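Probable transcriptional regulator (Pseudomonas aeruginosa PAO1, PDB 2GEN) probably binds regulatory DNA as a transcription factor of the TetR family, through an N-terminal helix-turn-helix carried by an all-helical body. Local coordinates at residues A[70-74]-A[131-135]; A[84-89]-A[182-188]; A[58-63]-A[101-105]. All coordinates share one frame; numbering follows the deposited sequence.

Contact 1: A[70-74]-A[131-135]; sequences LEAGF and RIHAA
In the all-helical body of this TetR-family protein, Phe74 of helix 51-76 meets Ala135 and Arg131 of helix 118-141, two helices running side by side in the same direction. The axes of 70-74 and 131-135 are 11.1 Å apart and inclined at only 16°, a near-parallel packing wide enough for an aromatic ring to stand between the backbones. Ala135 CB lies over one face of the Phe74 ring, 3.5 Å from its centroid and almost on the ring normal, which makes this a well-centred CH-pi contact. Near the plane of the same ring, at its edge, Ile132 CG1 approaches Phe74 CZ. Deeper in, Leu70 CD1 touches Ile132 CD1 at 3.8 Å, and Leu70 continues the apolar layer onto Leu87 of helix 80-97.

Toward the surface the contact turns polar. Arg131 NE donates to Glu71 OE1 over 2.9 Å in a salt bridge bent to 150° at the hydrogen. The carboxylate and guanidinium planes are 66° apart; the donor meets the oxygen on its syn side but stands out of the carboxylate plane, whereas the oxygen stays close to the guanidinium plane. Both side chains leave the backbone with CG anti to N and bend at chi2, which brings their ends together across the gap. The guanidinium also sets one face over Phe74 CD2, with the planes well short of a parallel stack. A water ties the helices once more, donating to Glu71 O and accepting from Arg131 NH2 at 2.8 Å, while that same nitrogen sits 3.3 Å from Phe74 CB.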
loop_
_atom_site.group_PDB
_atom_site.type_symbol
_atom_site.label_atom_id
_atom_site.label_comp_id
_atom_site.label_asym_id
_atom_site.label_seq_id
_atom_site.Cartn_x
_atom_site.Cartn_y
_atom_site.Cartn_z
ATOM N N LEU A 70 -15.500 8.973 9.778
ATOM C CA LEU A 70 -16.002 7.751 10.435
ATOM C C LEU A 70 -16.809 8.079 11.640
ATOM O O LEU A 70 -17.871 7.503 11.821
ATOM C CB LEU A 70 -14.876 6.769 10.803
ATOM C CG LEU A 70 -14.117 6.264 9.576
ATOM C CD1 LEU A 70 -13.119 5.188 10.116
ATOM C CD2 LEU A 70 -14.971 5.694 8.424
ATOM N N GLU A 71 -16.311 9.000 12.449
ATOM C CA GLU A 71 -17.034 9.434 13.651
ATOM C C GLU A 71 -18.408 9.954 13.291
ATOM O O GLU A 71 -19.410 9.490 13.855
ATOM C CB GLU A 71 -16.190 10.423 14.468
ATOM C CG GLU A 71 -16.981 11.084 15.627
ATOM C CD GLU A 71 -17.244 10.184 16.834
ATOM O OE1 GLU A 71 -16.587 9.128 16.978
ATOM O OE2 GLU A 71 -18.109 10.565 17.672
ATOM N N ALA A 72 -18.475 10.823 12.270
ATOM C CA ALA A 72 -19.776 11.363 11.828
ATOM C C ALA A 72 -20.694 10.242 11.345
ATOM O O ALA A 72 -21.886 10.192 11.649
ATOM C CB ALA A 72 -19.586 12.422 10.733
ATOM N N GLY A 73 -20.134 9.330 10.581
ATOM C CA GLY A 73 -20.931 8.267 9.987
ATOM C C GLY A 73 -21.395 7.187 10.967
ATOM O O GLY A 73 -22.500 6.680 10.835
ATOM N N PHE A 74 -20.549 6.804 11.916
ATOM C CA PHE A 74 -20.910 5.698 12.829
ATOM C C PHE A 74 -22.199 6.056 13.541
ATOM O O PHE A 74 -23.089 5.194 13.681
ATOM C CB PHE A 74 -19.785 5.429 13.820
ATOM C CG PHE A 74 -18.575 4.727 13.213
ATOM C CD1 PHE A 74 -18.722 3.761 12.222
ATOM C CD2 PHE A 74 -17.286 4.971 13.729
ATOM C CE1 PHE A 74 -17.600 3.108 11.673
ATOM C CE2 PHE A 74 -16.147 4.289 13.213
ATOM C CZ PHE A 74 -16.305 3.366 12.192
ATOM N N ARG A 131 -11.898 3.488 18.118
ATOM C CA ARG A 131 -13.246 3.897 17.730
ATOM C C ARG A 131 -13.825 2.886 16.720
ATOM O O ARG A 131 -15.007 2.525 16.779
ATOM C CB ARG A 131 -13.178 5.316 17.141
ATOM C CG ARG A 131 -14.510 5.813 16.619
ATOM C CD ARG A 131 -15.518 5.954 17.775
ATOM N NE ARG A 131 -16.915 6.314 17.454
ATOM C CZ ARG A 131 -17.887 5.414 17.330
ATOM N NH1 ARG A 131 -17.591 4.118 17.418
ATOM N NH2 ARG A 131 -19.147 5.801 17.086
ATOM N N ILE A 132 -13.015 2.466 15.757
ATOM C CA ILE A 132 -13.467 1.485 14.780
ATOM C C ILE A 132 -13.784 0.146 15.468
ATOM O O ILE A 132 -14.857 -0.459 15.248
ATOM C CB ILE A 132 -12.441 1.294 13.670
ATOM C CG1 ILE A 132 -12.291 2.603 12.867
ATOM C CG2 ILE A 132 -12.850 0.141 12.748
ATOM C CD1 ILE A 132 -11.132 2.495 11.858
ATOM N N HIS A 133 -12.897 -0.285 16.358
ATOM C CA HIS A 133 -13.146 -1.532 17.107
ATOM C C HIS A 133 -14.451 -1.448 17.891
ATOM O O HIS A 133 -15.265 -2.372 17.842
ATOM C CB HIS A 133 -11.957 -1.894 18.003
ATOM C CG HIS A 133 -12.048 -3.272 18.576
ATOM N ND1 HIS A 133 -12.815 -3.566 19.692
ATOM C CD2 HIS A 133 -11.484 -4.441 18.184
ATOM C CE1 HIS A 133 -12.718 -4.861 19.957
ATOM N NE2 HIS A 133 -11.920 -5.419 19.055
ATOM N N ALA A 134 -14.710 -0.305 18.547
ATOM C CA ALA A 134 -15.985 -0.130 19.275
ATOM C C ALA A 134 -17.184 -0.142 18.360
ATOM O O ALA A 134 -18.208 -0.734 18.710
ATOM C CB ALA A 134 -15.947 1.154 20.119
ATOM N N ALA A 135 -17.047 0.437 17.153
ATOM C CA ALA A 135 -18.166 0.462 16.202
ATOM C C ALA A 135 -18.544 -0.921 15.654
ATOM O O ALA A 135 -19.669 -1.150 15.229
ATOM C CB ALA A 135 -17.843 1.399 15.029
HETATM O O HOH W 1 -19.924 8.319 16.274
#

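Contact 2: A[84-89]-A[182-188]; sequences VRLLVT and ELLAQVA
Segments 84-89 and 182-188 run roughly antiparallel, their axes 8.5 Å apart at an angle of 145°, and the CA atoms of Arg85 and Ala185 come within 4.9 Å. Small residues on helix 181-192 permit this closeness: the branched Val88 packs against its backbone, with CG1 3.7 Å from Ala185 N, and sends CG2 onto Ala188 CB at 3.6 Å. The split follows from the first torsion, which puts CG1 anti to the backbone N and CG2 beside it. Val84 CG1 extends the apolar strip along Ala188, and Thr89 CG2 touches Ala185 CB.

Beside this strip Arg85 grips Glu182 end-on, one nitrogen to each oxygen. Arg85 NH2 donates to Glu182 OE1 at 2.8 Å, nearly straight at 176° and along the syn lone pair; the bond from Arg85 NH1 to Glu182 OE2 is more bent and lies 35° out of the carboxylate plane. A turn at chi3 of Arg85 lays one guanidinium face against Ala185 CB, off centre. A water accepts from Arg85 NH1 and donates to Gln186 OE1, while Gln186 NE2 bonds to Asp190. Leu183, pointing away from helix 80-97, packs on Met148 of the second subunit, and Leu184 on Val156 of that subunit. A two-pronged ion pair next to an apolar seam probably holds the guanidinium in one orientation and offsets both charges where the helices meet.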
loop_
_atom_site.group_PDB
_atom_site.type_symbol
_atom_site.label_atom_id
_atom_site.label_comp_id
_atom_site.label_asym_id
_atom_site.label_seq_id
_atom_site.Cartn_x
_atom_site.Cartn_y
_atom_site.Cartn_z
ATOM N N VAL A 84 -19.789 -1.104 7.557
ATOM C CA VAL A 84 -18.710 -1.594 6.752
ATOM C C VAL A 84 -18.539 -0.712 5.508
ATOM O O VAL A 84 -17.448 -0.249 5.211
ATOM C CB VAL A 84 -18.977 -3.046 6.349
ATOM C CG1 VAL A 84 -17.971 -3.503 5.323
ATOM C CG2 VAL A 84 -18.793 -3.941 7.596
ATOM N N ARG A 85 -19.653 -0.428 4.856
ATOM C CA ARG A 85 -19.584 0.422 3.621
ATOM C C ARG A 85 -18.934 1.759 3.925
ATOM O O ARG A 85 -18.187 2.265 3.105
ATOM C CB ARG A 85 -20.955 0.663 3.038
ATOM C CG ARG A 85 -21.616 -0.566 2.333
ATOM C CD ARG A 85 -23.071 -0.250 2.004
ATOM N NE ARG A 85 -23.148 0.878 1.074
ATOM C CZ ARG A 85 -23.020 0.781 -0.259
ATOM N NH1 ARG A 85 -22.892 -0.397 -0.877
ATOM N NH2 ARG A 85 -23.076 1.900 -0.995
ATOM N N LEU A 86 -19.252 2.358 5.078
ATOM C CA LEU A 86 -18.729 3.651 5.513
ATOM C C LEU A 86 -17.221 3.676 5.546
ATOM O O LEU A 86 -16.620 4.676 5.180
ATOM C CB LEU A 86 -19.347 4.011 6.891
ATOM C CG LEU A 86 -18.843 5.351 7.429
ATOM C CD1 LEU A 86 -19.511 6.498 6.666
ATOM C CD2 LEU A 86 -19.180 5.369 8.920
ATOM N N LEU A 87 -16.572 2.594 6.036
ATOM C CA LEU A 87 -15.109 2.559 6.047
ATOM C C LEU A 87 -14.562 2.739 4.630
ATOM O O LEU A 87 -13.554 3.398 4.453
ATOM C CB LEU A 87 -14.631 1.223 6.603
ATOM C CG LEU A 87 -14.987 1.012 8.104
ATOM C CD1 LEU A 87 -14.807 -0.459 8.525
ATOM C CD2 LEU A 87 -14.112 1.890 8.988
ATOM N N VAL A 88 -15.259 2.166 3.659
ATOM C CA VAL A 88 -14.793 2.211 2.267
ATOM C C VAL A 88 -15.166 3.512 1.573
ATOM O O VAL A 88 -14.276 4.185 1.042
ATOM C CB VAL A 88 -15.338 1.044 1.473
ATOM C CG1 VAL A 88 -14.923 1.128 -0.082
ATOM C CG2 VAL A 88 -14.764 -0.282 2.063
ATOM N N THR A 89 -16.456 3.862 1.597
ATOM C CA THR A 89 -16.837 5.146 0.870
ATOM C C THR A 89 -16.123 6.362 1.461
ATOM O O THR A 89 -15.815 7.285 0.726
ATOM C CB THR A 89 -18.344 5.374 0.871
ATOM O OG1 THR A 89 -18.795 5.544 2.223
ATOM C CG2 THR A 89 -19.051 4.179 0.268
ATOM N N GLU A 182 -18.939 2.245 -5.597
ATOM C CA GLU A 182 -20.027 1.302 -5.226
ATOM C C GLU A 182 -19.520 -0.141 -5.243
ATOM O O GLU A 182 -19.773 -0.909 -4.298
ATOM C CB GLU A 182 -21.305 1.461 -6.095
ATOM C CG GLU A 182 -22.449 0.472 -5.699
ATOM C CD GLU A 182 -22.952 0.715 -4.274
ATOM O OE1 GLU A 182 -22.751 1.852 -3.758
ATOM O OE2 GLU A 182 -23.543 -0.219 -3.685
ATOM N N LEU A 183 -18.773 -0.508 -6.284
ATOM C CA LEU A 183 -18.239 -1.849 -6.349
ATOM C C LEU A 183 -17.399 -2.192 -5.104
ATOM O O LEU A 183 -17.650 -3.252 -4.492
ATOM C CB LEU A 183 -17.383 -1.977 -7.593
ATOM C CG LEU A 183 -16.791 -3.347 -7.807
ATOM C CD1 LEU A 183 -17.895 -4.379 -8.042
ATOM C CD2 LEU A 183 -15.823 -3.218 -8.970
ATOM N N LEU A 184 -16.470 -1.307 -4.731
ATOM C CA LEU A 184 -15.541 -1.618 -3.614
ATOM C C LEU A 184 -16.326 -1.678 -2.282
ATOM O O LEU A 184 -16.079 -2.544 -1.444
ATOM C CB LEU A 184 -14.389 -0.624 -3.561
ATOM C CG LEU A 184 -13.361 -0.788 -4.717
ATOM C CD1 LEU A 184 -12.103 0.002 -4.552
ATOM C CD2 LEU A 184 -13.004 -2.270 -4.951
ATOM N N ALA A 185 -17.318 -0.794 -2.120
ATOM C CA ALA A 185 -18.165 -0.835 -0.899
ATOM C C ALA A 185 -18.929 -2.161 -0.834
ATOM O O ALA A 185 -18.999 -2.798 0.216
ATOM C CB ALA A 185 -19.153 0.332 -0.889
ATOM N N GLN A 186 -19.536 -2.541 -1.966
ATOM C CA GLN A 186 -20.323 -3.761 -2.042
ATOM C C GLN A 186 -19.450 -4.991 -1.788
ATOM O O GLN A 186 -19.824 -5.887 -1.031
ATOM C CB GLN A 186 -20.954 -3.892 -3.424
ATOM C CG GLN A 186 -21.851 -5.105 -3.442
ATOM C CD GLN A 186 -23.047 -4.974 -2.535
ATOM O OE1 GLN A 186 -23.723 -3.930 -2.530
ATOM N NE2 GLN A 186 -23.307 -6.021 -1.724
ATOM N N VAL A 187 -18.274 -5.040 -2.410
ATOM C CA VAL A 187 -17.380 -6.150 -2.229
ATOM C C VAL A 187 -16.904 -6.238 -0.786
ATOM O O VAL A 187 -16.809 -7.332 -0.259
ATOM C CB VAL A 187 -16.187 -6.051 -3.105
ATOM C CG1 VAL A 187 -15.129 -7.082 -2.662
ATOM C CG2 VAL A 187 -16.622 -6.236 -4.631
ATOM N N ALA A 188 -16.633 -5.101 -0.152
ATOM C CA ALA A 188 -16.156 -5.130 1.266
ATOM C C ALA A 188 -17.241 -5.839 2.106
ATOM O O ALA A 188 -16.931 -6.739 2.920
ATOM C CB ALA A 188 -15.929 -3.692 1.772
HETATM O O HOH W 2 -23.543 -3.029 0.021
#

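Contact 3: A[58-63]-A[101-105]; sequences LYLAGI and WARFI
This is a buried crossing of two helices, its centre about 6 Å from the centre of the chain, where Leu58, Tyr59 and Gly62 of helix 51-76 meet Trp101, Phe104 and Ile105 of helix 99-114. The axes of the two segments are 9.9 Å apart and cross at -114°. Gly62 is closely packed: its CA sits 3.1 Å above one face of the Trp101 indole, toward the rim, and Ile105 CD1 reaches Gly62 C at 3.6 Å.

Along the indole edge, Trp101 NE1 donates to Leu58 O over 3.0 Å with an angle of 157° at the hydrogen. The oxygen is in the ring plane, but the donor stands 42° above the carbonyl plane. Gly62 N, through the ordinary helix bond, reaches this oxygen from the opposite face, so the indole bond is added without displacing the helical one. With CG anti to its backbone N, Leu58 forks between two aromatics: CD1 goes to Trp101, while CD2 lies over the centre of the Phe104 ring, 3.6 Å from its centroid. Tyr59 instead presents a ring edge, CE1 meeting Ile105 O in plane at 3.4 Å.

Leu58 and Trp101 also touch Leu17 of helix 9-23. The crossing thus packs against the first helix of what, in TetR-family repressors, is the DNA-binding domain with its helix-turn-helix.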
loop_
_atom_site.group_PDB
_atom_site.type_symbol
_atom_site.label_atom_id
_atom_site.label_comp_id
_atom_site.label_asym_id
_atom_site.label_seq_id
_atom_site.Cartn_x
_atom_site.Cartn_y
_atom_site.Cartn_z
ATOM N N LEU A 58 0.616 18.292 8.688
ATOM C CA LEU A 58 -0.138 18.009 7.455
ATOM C C LEU A 58 -0.549 16.523 7.399
ATOM O O LEU A 58 -1.707 16.168 7.038
ATOM C CB LEU A 58 0.676 18.416 6.213
ATOM C CG LEU A 58 0.046 18.138 4.826
ATOM C CD1 LEU A 58 -1.303 18.877 4.680
ATOM C CD2 LEU A 58 1.002 18.476 3.664
ATOM N N TYR A 59 0.394 15.657 7.768
ATOM C CA TYR A 59 0.142 14.217 7.813
ATOM C C TYR A 59 -0.968 13.911 8.815
ATOM O O TYR A 59 -1.983 13.239 8.483
ATOM C CB TYR A 59 1.422 13.427 8.163
ATOM C CG TYR A 59 1.186 11.947 8.082
ATOM C CD1 TYR A 59 1.334 11.261 6.878
ATOM C CD2 TYR A 59 0.770 11.238 9.209
ATOM C CE1 TYR A 59 1.074 9.865 6.816
ATOM C CE2 TYR A 59 0.515 9.878 9.156
ATOM C CZ TYR A 59 0.660 9.201 7.984
ATOM O OH TYR A 59 0.354 7.853 7.977
ATOM N N LEU A 60 -0.789 14.384 10.043
ATOM C CA LEU A 60 -1.755 14.075 11.108
ATOM C C LEU A 60 -3.150 14.628 10.803
ATOM O O LEU A 60 -4.167 13.983 11.115
ATOM C CB LEU A 60 -1.274 14.601 12.455
ATOM C CG LEU A 60 0.029 13.999 13.007
ATOM C CD1 LEU A 60 0.386 14.736 14.302
ATOM C CD2 LEU A 60 -0.091 12.499 13.283
ATOM N N ALA A 61 -3.207 15.830 10.227
ATOM C CA ALA A 61 -4.510 16.400 9.826
ATOM C C ALA A 61 -5.209 15.556 8.766
ATOM O O ALA A 61 -6.449 15.434 8.796
ATOM C CB ALA A 61 -4.349 17.813 9.334
ATOM N N GLY A 62 -4.434 14.991 7.841
ATOM C CA GLY A 62 -4.991 14.167 6.773
ATOM C C GLY A 62 -5.590 12.880 7.299
ATOM O O GLY A 62 -6.732 12.548 6.978
ATOM N N ILE A 63 -4.842 12.130 8.110
ATOM C CA ILE A 63 -5.454 10.958 8.745
ATOM C C ILE A 63 -6.603 11.359 9.676
ATOM O O ILE A 63 -7.603 10.633 9.776
ATOM C CB ILE A 63 -4.419 9.985 9.415
ATOM C CG1 ILE A 63 -3.677 10.677 10.577
ATOM C CG2 ILE A 63 -3.451 9.459 8.357
ATOM C CD1 ILE A 63 -2.830 9.690 11.442
ATOM N N TRP A 101 -3.380 15.470 -1.230
ATOM C CA TRP A 101 -3.261 15.100 0.167
ATOM C C TRP A 101 -3.153 13.582 0.324
ATOM O O TRP A 101 -2.336 13.090 1.111
ATOM C CB TRP A 101 -4.443 15.655 0.957
ATOM C CG TRP A 101 -4.158 15.978 2.378
ATOM C CD1 TRP A 101 -3.072 15.596 3.126
ATOM C CD2 TRP A 101 -5.006 16.725 3.247
ATOM N NE1 TRP A 101 -3.192 16.090 4.403
ATOM C CE2 TRP A 101 -4.364 16.791 4.509
ATOM C CE3 TRP A 101 -6.247 17.371 3.078
ATOM C CZ2 TRP A 101 -4.907 17.475 5.594
ATOM C CZ3 TRP A 101 -6.803 18.062 4.162
ATOM C CH2 TRP A 101 -6.129 18.103 5.422
ATOM N N ALA A 102 -3.952 12.818 -0.430
ATOM C CA ALA A 102 -3.850 11.333 -0.361
ATOM C C ALA A 102 -2.443 10.864 -0.763
ATOM O O ALA A 102 -1.832 10.022 -0.082
ATOM C CB ALA A 102 -4.911 10.661 -1.264
ATOM N N ARG A 103 -1.937 11.398 -1.879
ATOM C CA ARG A 103 -0.591 11.043 -2.342
ATOM C C ARG A 103 0.423 11.324 -1.240
ATOM O O ARG A 103 1.289 10.492 -0.947
ATOM C CB ARG A 103 -0.259 11.828 -3.600
ATOM C CG ARG A 103 0.717 11.134 -4.481
ATOM C CD ARG A 103 0.906 11.955 -5.759
ATOM N NE ARG A 103 -0.189 11.705 -6.692
ATOM C CZ ARG A 103 -1.171 12.551 -6.969
ATOM N NH1 ARG A 103 -1.214 13.734 -6.383
ATOM N NH2 ARG A 103 -2.124 12.201 -7.836
ATOM N N PHE A 104 0.291 12.492 -0.612
ATOM C CA PHE A 104 1.227 12.924 0.417
ATOM C C PHE A 104 1.201 11.929 1.574
ATOM O O PHE A 104 2.254 11.456 2.019
ATOM C CB PHE A 104 0.877 14.330 0.916
ATOM C CG PHE A 104 1.695 14.771 2.093
ATOM C CD1 PHE A 104 2.987 15.315 1.901
ATOM C CD2 PHE A 104 1.189 14.671 3.389
ATOM C CE1 PHE A 104 3.756 15.712 2.986
ATOM C CE2 PHE A 104 1.945 15.079 4.500
ATOM C CZ PHE A 104 3.255 15.612 4.281
ATOM N N ILE A 105 0.002 11.572 2.041
ATOM C CA ILE A 105 -0.140 10.641 3.153
ATOM C C ILE A 105 0.485 9.277 2.820
ATOM O O ILE A 105 1.152 8.692 3.653
ATOM C CB ILE A 105 -1.640 10.434 3.551
ATOM C CG1 ILE A 105 -2.174 11.682 4.254
ATOM C CG2 ILE A 105 -1.796 9.205 4.491
ATOM C CD1 ILE A 105 -3.658 11.629 4.472
#

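Overall arrangement
Contacts 1 and 3 share helix 51-76, using parts whose contact centres are 20 Å apart: contact 3 lies on its earlier turns, close to the N-terminal helices, and contact 1 near its end. Contact 2 touches contact 1 directly, with centres 15 Å apart, because Leu70 and Phe74 pack on Leu87 and Leu86 of helix 80-97; its nearest atoms are about 11 Å from contact 3. Along the chain the first segments come in the order 58-63, 70-74, 84-89 and their partners follow as 101-105, 131-135, 182-188, so all three pairings cross. Helix 51-76 runs from the predicted DNA-binding end into the body; helix 181-192, in contact 2, packs on the second subunit.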